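Aldehyde Dehydrogenase (Burkholderia cenocepacia, PDB 4O6R) probably acts as an NAD(P)+-dependent aldehyde dehydrogenase, oxidising aldehydes to acids, and binds AMP in its nucleotide pocket. Local coordinates at residues I263-A268 and G402-A407; L270-N275 and G421-D426; A288-S293 and M441-C446; D384-E389 and F395-R400; L312-R317 and V354-S359. All blocks are in the same frame, centred on the assembly; numbering follows the deposited sequence.

Interaction 1: residues I263-A268 and G402-A407; sequences IVFDDA and GSDDEA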
# COMPACT_ATOMS: atom_id res chain seq x y z
N ILE A 263 8.43 31.99 2.87
CA ILE A 263 9.21 32.49 3.98
C ILE A 263 10.70 32.40 3.64
O ILE A 263 11.18 31.34 3.24
CB ILE A 263 8.96 31.65 5.27
CG1 ILE A 263 7.47 31.53 5.57
CG2 ILE A 263 9.69 32.25 6.46
CD1 ILE A 263 7.11 30.47 6.60
N VAL A 264 11.42 33.50 3.78
CA VAL A 264 12.83 33.53 3.50
C VAL A 264 13.60 33.79 4.80
O VAL A 264 13.54 34.88 5.40
CB VAL A 264 13.16 34.59 2.43
CG1 VAL A 264 14.64 34.60 2.08
CG2 VAL A 264 12.31 34.34 1.20
N PHE A 265 14.35 32.79 5.20
CA PHE A 265 15.18 32.87 6.38
C PHE A 265 16.53 33.53 6.08
O PHE A 265 16.94 33.69 4.93
CB PHE A 265 15.36 31.49 7.00
CG PHE A 265 14.15 31.01 7.73
CD1 PHE A 265 13.93 31.36 9.05
CD2 PHE A 265 13.19 30.25 7.07
CE1 PHE A 265 12.77 30.94 9.71
CE2 PHE A 265 12.05 29.81 7.72
CZ PHE A 265 11.83 30.17 9.04
N ASP A 266 17.23 33.92 7.14
CA ASP A 266 18.46 34.72 6.95
C ASP A 266 19.62 33.89 6.42
O ASP A 266 20.63 34.45 5.98
CB ASP A 266 18.83 35.55 8.20
CG ASP A 266 19.27 34.74 9.36
OD1 ASP A 266 18.88 33.57 9.50
OD2 ASP A 266 20.05 35.26 10.16
N ASP A 267 19.47 32.57 6.40
CA ASP A 267 20.49 31.71 5.84
C ASP A 267 20.10 31.18 4.43
O ASP A 267 20.73 30.26 3.90
CB ASP A 267 20.77 30.57 6.82
CG ASP A 267 19.66 29.54 6.81
OD1 ASP A 267 18.51 29.93 6.54
OD2 ASP A 267 19.95 28.34 7.03
N ALA A 268 19.05 31.74 3.82
CA ALA A 268 18.62 31.32 2.50
C ALA A 268 19.68 31.70 1.44
O ALA A 268 20.44 32.66 1.61
CB ALA A 268 17.30 31.98 2.16
N GLY A 402 11.45 38.06 12.95
CA GLY A 402 12.72 37.99 13.67
C GLY A 402 13.09 36.69 14.35
O GLY A 402 14.25 36.55 14.74
N SER A 403 12.12 35.79 14.61
CA SER A 403 12.35 34.46 15.17
C SER A 403 11.58 33.43 14.32
O SER A 403 10.64 33.79 13.64
CB SER A 403 11.83 34.43 16.59
OG SER A 403 10.42 34.58 16.56
N ASP A 404 11.99 32.17 14.34
CA ASP A 404 11.27 31.10 13.62
C ASP A 404 9.82 31.05 14.07
O ASP A 404 8.92 30.86 13.26
CB ASP A 404 11.90 29.73 13.85
CG ASP A 404 13.27 29.58 13.22
OD1 ASP A 404 13.97 30.57 12.94
OD2 ASP A 404 13.68 28.42 13.03
N ASP A 405 9.59 31.22 15.37
CA ASP A 405 8.22 31.20 15.91
C ASP A 405 7.36 32.33 15.33
O ASP A 405 6.21 32.10 15.03
CB ASP A 405 8.18 31.30 17.43
CG ASP A 405 8.76 30.10 18.12
OD1 ASP A 405 8.75 28.98 17.60
OD2 ASP A 405 9.22 30.31 19.24
N GLU A 406 7.92 33.53 15.17
CA GLU A 406 7.18 34.61 14.52
C GLU A 406 6.86 34.28 13.06
O GLU A 406 5.77 34.59 12.58
CB GLU A 406 7.91 35.98 14.59
CG GLU A 406 7.00 37.13 14.12
CD GLU A 406 7.64 38.51 14.10
OE1 GLU A 406 8.85 38.63 14.17
OE2 GLU A 406 6.91 39.51 13.99
N ALA A 407 7.81 33.67 12.35
CA ALA A 407 7.55 33.28 10.96
C ALA A 407 6.41 32.29 10.85
O ALA A 407 5.59 32.40 9.94
CB ALA A 407 8.80 32.72 10.31
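The contact lies where a helix packs on the largely parallel sheet of the alpha/beta domain: Ile-263, in strand 261-264, and Phe-265, just past its end, meet Asp-404 and Ala-407 in the first turn of helix 404-411. The helix brings a small residue to the centre of the contact. Ala-407 points its CB at the strand and fits between the two larger side chains. Ile-263 reaches it with the short branch: CG2 stands anti to the backbone N, and Ile-263 CG2 to Ala-407 CB is 4.0 Å. Phe-265 approaches with the far end of its ring, and its CZ is 4.2 Å from Ala-407 CB. The same ring borders Asp-404, with Phe-265 CE1 3.5 Å from Asp-404 OD1. Ring and carboxylate planes are 62° apart, and the two side chains cross at about a right angle. The polar end of Asp-404 is directed by a salt bridge from its OD2 to Arg-429 NE. Ser-403 is the N-cap of the helix. Its OG accepts from Glu-406 N at 3.0 Å and helps hold the first turn in place. On the strand side the chain reverses in a type I turn from Phe-265 to Ala-268. Phe-401 meets the Phe-265 ring edge-to-face, and Met-433 of helix 427-436 also touches Ile-263 and Phe-265. The arrangement is part of a beta-alpha-beta crossover: helix 404-411 links parallel strands 395-401 and 421-423, and its first turn packs beside the end of strand 261-264, which lies between them in the sheet together with strand 294-298.

Interaction 2: residues L270-N275 and G421-D426; sequences LDAAIN and GLWTND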
# COMPACT_ATOMS: atom_id res chain seq x y z
N LEU A 270 19.97 33.70 -1.36
CA LEU A 270 19.16 34.82 -1.83
C LEU A 270 18.97 34.81 -3.33
O LEU A 270 17.89 35.09 -3.80
CB LEU A 270 19.75 36.15 -1.37
CG LEU A 270 19.84 36.35 0.14
CD1 LEU A 270 20.41 37.73 0.49
CD2 LEU A 270 18.49 36.16 0.79
N ASP A 271 19.98 34.44 -4.11
CA ASP A 271 19.77 34.35 -5.55
C ASP A 271 18.62 33.38 -5.90
O ASP A 271 17.71 33.72 -6.64
CB ASP A 271 21.02 33.87 -6.25
CG ASP A 271 20.82 33.74 -7.74
OD1 ASP A 271 20.49 34.74 -8.40
OD2 ASP A 271 20.96 32.61 -8.27
N ALA A 272 18.67 32.19 -5.34
CA ALA A 272 17.60 31.20 -5.54
C ALA A 272 16.26 31.70 -5.03
O ALA A 272 15.26 31.53 -5.72
CB ALA A 272 17.97 29.88 -4.87
N ALA A 273 16.23 32.33 -3.87
CA ALA A 273 14.99 32.74 -3.25
C ALA A 273 14.34 33.94 -3.93
O ALA A 273 13.13 34.02 -4.01
CB ALA A 273 15.20 33.00 -1.75
N ILE A 274 15.15 34.86 -4.44
CA ILE A 274 14.61 35.99 -5.17
C ILE A 274 13.96 35.50 -6.46
O ILE A 274 12.83 35.89 -6.80
CB ILE A 274 15.72 37.02 -5.45
CG1 ILE A 274 16.12 37.71 -4.15
CG2 ILE A 274 15.27 38.05 -6.45
CD1 ILE A 274 17.53 38.26 -4.18
N ASN A 275 14.65 34.63 -7.18
CA ASN A 275 14.06 34.03 -8.37
C ASN A 275 12.84 33.20 -8.04
O ASN A 275 11.82 33.27 -8.76
CB ASN A 275 15.09 33.20 -9.15
CG ASN A 275 16.05 34.08 -9.92
OD1 ASN A 275 17.27 34.09 -9.65
ND2 ASN A 275 15.55 34.80 -10.89
N GLY A 421 5.71 27.63 1.65
CA GLY A 421 7.08 27.23 1.45
C GLY A 421 8.05 28.14 2.15
O GLY A 421 7.66 29.17 2.73
N LEU A 422 9.30 27.71 2.16
CA LEU A 422 10.32 28.43 2.88
C LEU A 422 11.66 28.20 2.26
O LEU A 422 11.90 27.18 1.60
CB LEU A 422 10.30 28.04 4.36
CG LEU A 422 10.56 26.55 4.54
CD1 LEU A 422 11.96 26.37 5.04
CD2 LEU A 422 9.58 25.91 5.49
N TRP A 423 12.57 29.12 2.54
CA TRP A 423 13.92 29.04 2.02
C TRP A 423 14.89 29.15 3.18
O TRP A 423 14.92 30.16 3.87
CB TRP A 423 14.16 30.17 1.00
CG TRP A 423 13.18 30.13 -0.09
CD1 TRP A 423 11.86 30.47 -0.03
CD2 TRP A 423 13.43 29.72 -1.43
NE1 TRP A 423 11.27 30.28 -1.25
CE2 TRP A 423 12.22 29.83 -2.13
CE3 TRP A 423 14.57 29.27 -2.11
CZ2 TRP A 423 12.10 29.50 -3.48
CZ3 TRP A 423 14.46 28.93 -3.46
CH2 TRP A 423 13.24 29.04 -4.13
N THR A 424 15.69 28.11 3.37
CA THR A 424 16.68 28.09 4.42
C THR A 424 17.64 26.98 4.05
O THR A 424 17.29 26.13 3.23
CB THR A 424 16.02 27.76 5.78
OG1 THR A 424 16.97 27.86 6.84
CG2 THR A 424 15.37 26.35 5.80
N ASN A 425 18.81 26.96 4.69
CA ASN A 425 19.70 25.85 4.55
C ASN A 425 19.95 25.06 5.82
O ASN A 425 20.82 24.19 5.86
CB ASN A 425 20.98 26.33 3.90
CG ASN A 425 20.72 26.68 2.45
OD1 ASN A 425 20.46 25.80 1.62
ND2 ASN A 425 20.61 27.96 2.18
N ASP A 426 19.17 25.37 6.85
CA ASP A 426 19.25 24.64 8.10
C ASP A 426 18.34 23.43 8.02
O ASP A 426 17.13 23.57 7.84
CB ASP A 426 18.81 25.48 9.28
CG ASP A 426 19.04 24.78 10.59
OD1 ASP A 426 20.25 24.59 10.98
OD2 ASP A 426 18.05 24.33 11.19
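Trp-423, at the end of strand 421-423, lies against one side of helix 270-282 at Ala-272 and Ala-273. The tight, buried part is at Ala-273. Its CA sits over one face of the indole in a CH-pi contact, 3.8 Å from the centroid of the Trp-423 six-membered ring and 15° off the ring normal. Its methyl lies above the ring fusion, with Ala-273 CB 3.7 Å from Trp-423 CD2. The small alanine side chains leave the helix backbone accessible to the indole. Ala-272 forms the partly exposed rim. Less of its surface is buried here, although the outer corner of the ring still comes close: Trp-423 CZ3 is 3.9 Å from Ala-272 CB and 3.5 Å from Ala-272 O. Asp-271 next to it faces solvent. The strand also loosens into a loop after Trp-423, and Asn-425 and Asp-426 of this loop pack on the same loop of a second subunit. The indole N-H does not serve the helix: Trp-423 NE1 is hydrogen-bonded to Asn-262 OD1. No hydrogen bond joins the two segments. Their cohesion is therefore dispersion and CH-pi contact, while the polar edge of the ring is satisfied within the sheet.

Interaction 3: residues A288-S293 and M441-C446; sequences ACIAGS and MCWINC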
# COMPACT_ATOMS: atom_id res chain seq x y z
N ALA A 288 -3.14 31.91 -9.45
CA ALA A 288 -2.82 30.58 -9.03
C ALA A 288 -3.21 30.49 -7.57
O ALA A 288 -2.79 31.31 -6.77
CB ALA A 288 -1.33 30.29 -9.21
N CYS A 289 -4.00 29.50 -7.22
CA CYS A 289 -4.44 29.40 -5.84
C CYS A 289 -3.27 29.07 -4.91
O CYS A 289 -3.36 29.31 -3.71
CB CYS A 289 -5.59 28.40 -5.71
SG CYS A 289 -7.03 28.77 -6.76
N ILE A 290 -2.16 28.55 -5.46
CA ILE A 290 -0.93 28.34 -4.68
C ILE A 290 0.14 29.41 -4.80
O ILE A 290 1.30 29.19 -4.40
CB ILE A 290 -0.26 26.98 -5.02
CG1 ILE A 290 -0.08 26.82 -6.54
CG2 ILE A 290 -1.11 25.88 -4.41
CD1 ILE A 290 0.85 25.65 -6.92
N ALA A 291 -0.24 30.56 -5.36
CA ALA A 291 0.72 31.65 -5.52
C ALA A 291 1.35 32.00 -4.21
O ALA A 291 0.68 32.01 -3.19
CB ALA A 291 0.03 32.87 -6.07
N GLY A 292 2.65 32.33 -4.24
CA GLY A 292 3.35 32.83 -3.07
C GLY A 292 2.99 34.29 -2.81
O GLY A 292 3.82 35.19 -3.02
N SER A 293 1.77 34.52 -2.32
CA SER A 293 1.24 35.90 -2.22
C SER A 293 1.64 36.65 -0.95
O SER A 293 1.35 37.87 -0.84
CB SER A 293 -0.28 35.91 -2.35
OG SER A 293 -0.90 34.98 -1.45
N MET A 441 0.56 21.44 1.37
CA MET A 441 1.80 21.36 0.62
C MET A 441 2.80 22.38 1.15
O MET A 441 2.43 23.52 1.43
CB MET A 441 1.52 21.62 -0.86
CG MET A 441 0.50 20.67 -1.46
SD MET A 441 -0.08 21.23 -3.06
CE MET A 441 -1.22 22.51 -2.56
N CYS A 442 4.06 21.96 1.27
CA CYS A 442 5.13 22.85 1.72
C CYS A 442 6.36 22.62 0.85
O CYS A 442 6.87 21.51 0.78
CB CYS A 442 5.46 22.62 3.19
SG CYS A 442 6.68 23.81 3.80
N TRP A 443 6.83 23.68 0.21
CA TRP A 443 7.97 23.64 -0.69
C TRP A 443 9.16 24.26 -0.01
O TRP A 443 9.10 25.42 0.44
CB TRP A 443 7.66 24.41 -2.00
CG TRP A 443 6.55 23.80 -2.81
CD1 TRP A 443 6.60 22.63 -3.49
CD2 TRP A 443 5.20 24.30 -2.97
NE1 TRP A 443 5.39 22.37 -4.08
CE2 TRP A 443 4.51 23.37 -3.78
CE3 TRP A 443 4.52 25.44 -2.53
CZ2 TRP A 443 3.17 23.54 -4.15
CZ3 TRP A 443 3.20 25.60 -2.89
CH2 TRP A 443 2.54 24.65 -3.70
N ILE A 444 10.26 23.50 0.06
CA ILE A 444 11.49 23.97 0.71
C ILE A 444 12.55 24.21 -0.36
O ILE A 444 12.91 23.29 -1.10
CB ILE A 444 12.03 22.98 1.74
CG1 ILE A 444 10.96 22.72 2.79
CG2 ILE A 444 13.28 23.55 2.39
CD1 ILE A 444 11.18 21.46 3.60
N ASN A 445 13.02 25.46 -0.42
CA ASN A 445 13.99 25.90 -1.43
C ASN A 445 13.50 25.76 -2.88
O ASN A 445 14.30 25.56 -3.83
CB ASN A 445 15.36 25.23 -1.18
CG ASN A 445 16.04 25.79 0.07
OD1 ASN A 445 15.73 26.88 0.55
ND2 ASN A 445 16.97 25.02 0.64
N CYS A 446 12.19 25.89 -3.04
CA CYS A 446 11.51 25.82 -4.33
C CYS A 446 10.10 26.33 -4.05
O CYS A 446 9.77 26.66 -2.91
CB CYS A 446 11.50 24.40 -4.90
SG CYS A 446 10.72 23.12 -3.87
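Met-441 and Trp-443, on the edge strand 441-444, both face Ile-290 in the loop before strand 294-298. Met-441 comes first. Its chain bends at the sulfur and sends the methyl to the loop, with Met-441 CE 3.8 Å from Ile-290 CG2. This residue has two deposited conformers, so that touch is the less certain one. Met-441 CB also lies over one face of the Trp-443 indole, near its rim. Cys-442 turns to the other side of the strand, toward helix 427-436. Trp-443 then extends its six-membered ring to Ile-290. Trp-443 CH2 is 3.8 Å from Ile-290 CD1 and 3.9 Å from Ile-290 CB. Ile-290 CG2 stands at the ring edge, in its plane. Ile-290 has CG1 in the crowded position between backbone N and carbonyl carbon (chi1 51°), which places both branches beside the indole corner. The ring nitrogen is held outside the contact, by Arg-449 O. Ile-444 turns back to helix 427-436. Asn-445 then breaks the strand with a left-handed backbone conformation. On the loop side, a type I turn from Ala-288 to Ala-291 presents Ile-290. Strand 441-444 also pairs in parallel with a strand of a third subunit. The turn probably belongs to the active-site cysteine signature of the aldehyde dehydrogenase family, with Cys-289 as its likely cysteine.

Interaction 4: residues D384-E389 and F395-R400; sequences DRVAQE and FVTVLR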
# COMPACT_ATOMS: atom_id res chain seq x y z
N ASP A 384 -3.55 43.07 8.05
CA ASP A 384 -4.09 43.95 7.03
C ASP A 384 -4.84 43.16 5.95
O ASP A 384 -4.53 41.98 5.70
CB ASP A 384 -2.99 44.79 6.40
CG ASP A 384 -2.41 45.82 7.37
OD1 ASP A 384 -3.08 46.19 8.38
OD2 ASP A 384 -1.27 46.27 7.12
N ARG A 385 -5.81 43.81 5.32
CA ARG A 385 -6.61 43.18 4.28
C ARG A 385 -5.78 42.48 3.20
O ARG A 385 -6.07 41.33 2.86
CB ARG A 385 -7.60 44.16 3.65
CG ARG A 385 -8.72 44.62 4.62
CD ARG A 385 -9.85 45.37 3.93
NE ARG A 385 -10.50 44.53 2.93
CZ ARG A 385 -11.23 44.95 1.89
NH1 ARG A 385 -11.44 46.24 1.66
NH2 ARG A 385 -11.74 44.05 1.05
N VAL A 386 -4.75 43.13 2.67
CA VAL A 386 -4.00 42.54 1.56
C VAL A 386 -3.07 41.42 2.02
O VAL A 386 -2.51 40.72 1.19
CB VAL A 386 -3.24 43.54 0.65
CG1 VAL A 386 -4.21 44.49 -0.03
CG2 VAL A 386 -2.13 44.26 1.40
N ALA A 387 -2.91 41.29 3.34
CA ALA A 387 -2.19 40.19 3.95
C ALA A 387 -3.11 39.04 4.32
O ALA A 387 -2.62 38.00 4.70
CB ALA A 387 -1.46 40.69 5.19
N GLN A 388 -4.43 39.23 4.21
CA GLN A 388 -5.42 38.23 4.62
C GLN A 388 -6.26 37.70 3.47
O GLN A 388 -6.56 36.51 3.41
CB GLN A 388 -6.37 38.79 5.69
CG GLN A 388 -5.72 39.01 7.03
CD GLN A 388 -5.41 37.69 7.73
OE1 GLN A 388 -6.20 36.74 7.69
NE2 GLN A 388 -4.25 37.60 8.32
N GLU A 389 -6.62 38.57 2.54
CA GLU A 389 -7.60 38.25 1.52
C GLU A 389 -6.91 37.87 0.22
O GLU A 389 -5.88 38.43 -0.12
CB GLU A 389 -8.53 39.45 1.31
CG GLU A 389 -9.27 39.83 2.58
CD GLU A 389 -10.14 41.07 2.45
OE1 GLU A 389 -10.47 41.47 1.33
OE2 GLU A 389 -10.49 41.66 3.51
N PHE A 395 0.55 40.19 -7.40
CA PHE A 395 0.46 41.11 -6.28
C PHE A 395 0.98 40.39 -5.06
O PHE A 395 0.39 39.44 -4.63
CB PHE A 395 -1.02 41.51 -6.10
CG PHE A 395 -1.28 42.52 -5.03
CD1 PHE A 395 -1.05 42.23 -3.68
CD2 PHE A 395 -1.85 43.75 -5.34
CE1 PHE A 395 -1.31 43.17 -2.70
CE2 PHE A 395 -2.15 44.68 -4.35
CZ PHE A 395 -1.88 44.40 -3.03
N VAL A 396 2.09 40.84 -4.51
CA VAL A 396 2.66 40.18 -3.32
C VAL A 396 2.73 41.13 -2.13
O VAL A 396 3.06 42.30 -2.28
CB VAL A 396 4.04 39.52 -3.65
CG1 VAL A 396 5.04 40.54 -4.16
CG2 VAL A 396 4.57 38.72 -2.45
N THR A 397 2.36 40.61 -0.97
CA THR A 397 2.39 41.35 0.27
C THR A 397 3.58 40.89 1.13
O THR A 397 3.74 39.70 1.38
CB THR A 397 1.09 41.18 1.04
OG1 THR A 397 0.00 41.61 0.20
CG2 THR A 397 1.13 42.01 2.34
N VAL A 398 4.39 41.87 1.55
CA VAL A 398 5.61 41.59 2.28
C VAL A 398 5.41 41.87 3.75
O VAL A 398 4.88 42.93 4.13
CB VAL A 398 6.77 42.46 1.80
CG1 VAL A 398 8.08 42.00 2.44
CG2 VAL A 398 6.87 42.41 0.29
N LEU A 399 5.89 40.91 4.54
CA LEU A 399 5.89 40.98 5.99
C LEU A 399 7.29 40.57 6.47
O LEU A 399 7.98 39.82 5.78
CB LEU A 399 4.85 40.00 6.55
CG LEU A 399 3.38 40.25 6.17
CD1 LEU A 399 2.53 39.02 6.38
CD2 LEU A 399 2.85 41.43 6.95
N ARG A 400 7.71 41.08 7.63
CA ARG A 400 9.02 40.76 8.18
C ARG A 400 8.88 40.03 9.52
O ARG A 400 7.86 40.17 10.19
CB ARG A 400 9.83 42.05 8.39
CG ARG A 400 10.07 42.80 7.09
CD ARG A 400 10.89 44.04 7.33
NE ARG A 400 10.98 44.86 6.15
CZ ARG A 400 12.05 45.57 5.82
NH1 ARG A 400 13.14 45.52 6.57
NH2 ARG A 400 12.03 46.28 4.70
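Residues Val-386 and Ala-387, in the short and weakly bonded helix 385-388, pass beside the extended strand 395-401. The backbones are closest at Ala-387 and Thr-397, with their CA atoms 6.0 Å apart. Thr-397 makes the polar link. Its OG1 lies beside the backbone N (chi1 -57°) and donates to Val-386 O at 2.8 Å. The hydroxyl comes from above the carbonyl plane, 62° out of it, so the bond does not use a lone-pair direction. Val-386 O also accepts from Lys-259 NZ, which gives this buried carbonyl two donors. The other branch of Thr-397 is apolar, and its CG2 is 4.1 Å from Ala-387 CB. Val-386 packs against the end of the Phe-395 ring, with Val-386 CG1 3.8 Å from Phe-395 CZ. The valine crosses that side chain at about a right angle. Leu-399 adds a looser touch to Ala-387. Within 384-389, Arg-385 forms a side-on salt bridge with Glu-389, one nitrogen to each oxygen. Arg-385 NE to Glu-389 OE2 is 2.9 Å, and Glu-389 OE1 also bonds to Tyr-343 OH. In the fold, helix 385-388 is the crossover of a beta-alpha-beta unit between strands 375-378 and 395-401. Helix 334-349 packs on Val-386 and Phe-395, while Val-396 and Val-398 face helix 302-315 across the sheet.

Interaction 5: residues L312-R317 and V354-S359; sequences LASSIR and VLTGGS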
# COMPACT_ATOMS: atom_id res chain seq x y z
N LEU A 312 13.97 43.15 -10.10
CA LEU A 312 13.57 42.08 -11.02
C LEU A 312 12.11 42.24 -11.48
O LEU A 312 11.79 42.14 -12.66
CB LEU A 312 13.75 40.72 -10.36
CG LEU A 312 13.31 39.49 -11.14
CD1 LEU A 312 14.00 39.47 -12.49
CD2 LEU A 312 13.63 38.26 -10.32
N ALA A 313 11.23 42.48 -10.52
CA ALA A 313 9.80 42.62 -10.78
C ALA A 313 9.51 43.78 -11.74
O ALA A 313 8.70 43.63 -12.67
CB ALA A 313 9.04 42.82 -9.49
N SER A 314 10.19 44.91 -11.52
CA SER A 314 9.99 46.10 -12.35
C SER A 314 10.43 45.83 -13.76
O SER A 314 9.97 46.50 -14.65
CB SER A 314 10.82 47.29 -11.86
OG SER A 314 10.25 47.78 -10.67
N SER A 315 11.36 44.90 -13.94
CA SER A 315 11.92 44.60 -15.23
C SER A 315 11.07 43.59 -16.06
O SER A 315 11.31 43.40 -17.23
CB SER A 315 13.35 44.04 -15.04
OG SER A 315 13.30 42.66 -14.70
N ILE A 316 10.11 42.92 -15.43
CA ILE A 316 9.37 41.88 -16.10
C ILE A 316 8.69 42.46 -17.34
O ILE A 316 8.07 43.51 -17.27
CB ILE A 316 8.35 41.22 -15.15
CG1 ILE A 316 9.08 40.37 -14.10
CG2 ILE A 316 7.34 40.37 -15.93
CD1 ILE A 316 8.21 39.81 -13.00
N ARG A 317 8.80 41.76 -18.46
CA ARG A 317 8.31 42.27 -19.75
C ARG A 317 6.83 41.96 -19.91
O ARG A 317 6.45 40.79 -20.10
CB ARG A 317 9.10 41.68 -20.89
CG ARG A 317 10.59 42.02 -20.83
CD ARG A 317 11.29 41.60 -22.10
NE ARG A 317 11.27 40.14 -22.29
CZ ARG A 317 12.20 39.29 -21.85
NH1 ARG A 317 13.24 39.71 -21.15
NH2 ARG A 317 12.08 38.00 -22.09
N VAL A 354 3.56 50.66 -1.45
CA VAL A 354 3.69 50.09 -2.80
C VAL A 354 5.12 50.34 -3.30
O VAL A 354 5.49 51.47 -3.60
CB VAL A 354 2.68 50.67 -3.79
CG1 VAL A 354 2.80 49.97 -5.14
CG2 VAL A 354 1.26 50.51 -3.28
N LEU A 355 5.91 49.28 -3.38
CA LEU A 355 7.33 49.40 -3.73
C LEU A 355 7.55 49.41 -5.24
O LEU A 355 8.51 50.01 -5.71
CB LEU A 355 8.14 48.29 -3.07
CG LEU A 355 8.05 48.24 -1.54
CD1 LEU A 355 8.89 47.11 -0.97
CD2 LEU A 355 8.50 49.58 -0.96
N THR A 356 6.66 48.75 -5.99
CA THR A 356 6.62 48.88 -7.46
C THR A 356 5.24 48.47 -7.94
O THR A 356 4.48 47.78 -7.21
CB THR A 356 7.69 48.02 -8.17
OG1 THR A 356 7.71 48.32 -9.59
CG2 THR A 356 7.42 46.52 -8.01
N GLY A 357 4.88 48.93 -9.13
CA GLY A 357 3.64 48.54 -9.76
C GLY A 357 2.42 49.17 -9.15
O GLY A 357 2.47 50.31 -8.71
N GLY A 358 1.32 48.44 -9.20
CA GLY A 358 0.05 48.95 -8.66
C GLY A 358 -0.88 49.58 -9.68
O GLY A 358 -1.98 50.03 -9.34
N SER A 359 -0.47 49.63 -10.93
CA SER A 359 -1.34 50.21 -11.95
C SER A 359 -1.05 49.62 -13.33
O SER A 359 -0.11 48.84 -13.49
CB SER A 359 -1.23 51.73 -11.95
OG SER A 359 0.06 52.11 -12.27
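Ser-314 keeps its OG beside the backbone N (chi1 -73°), while Thr-356 swings OG1 to the far side from its own N (chi1 -172°); these two settings bring the hydroxyls together. Ser-314 OG and Thr-356 OG1 share a hydrogen bond of 2.8 Å, and either could be the donor. The hydroxyls meet near the last turn of helix 302-315, where the backbones come within 6.6 Å between the CA atoms of Ser-314 and Thr-356. The serine OG also bonds to Val-310 O, one turn back in its own helix, so the serine hydroxyl has two partners. The methyl of Thr-356 is directed toward the helix as well. Thr-356 CG2 is 4.3 Å from Ala-313 CB, a loose touch on the buried side of the contact. Ser-314 is exposed, so the hydroxyl pair lies at the surface side. The neighbouring Ser-315 serves the helix end. Its OG donates to Leu-312 O at 2.6 Å, and it is also bonded to Arg-496 of a third subunit. Gly-357 and Gly-358 follow Thr-356, both at positive phi. Strand 353-356 is the outermost strand of the sheet on this side within the chain, and its Thr-356 pairs through the backbone with Ile-376. Leu-355 and Thr-356 also touch Val-310, so the helix has further apolar contact with the strand one turn back. Between 312-317 and 354-359 themselves, the chemistry implies a local polar link, one hydroxyl pair beside a thin apolar touch.

In the fold
From the N terminus, the chain lays down the first halves of interactions 1, 2 and 3 in turn (263-268, 270-275, 288-293). The two shorter loops come next. Interaction 5 closes between helix 302-315 and edge strand 353-356. Only then does interaction 4 open, and it closes within one beta-alpha-beta unit. Both lie within the long loops of the other three. Interactions 1, 2 and 3 close last, at 402-407, 421-426 and 441-446. Each opens before the previous one has closed, so the three interlock. A single seven-stranded sheet is common to all five: interactions 1 to 3 lie toward strand 441-444, interactions 4 and 5 toward strand 353-356.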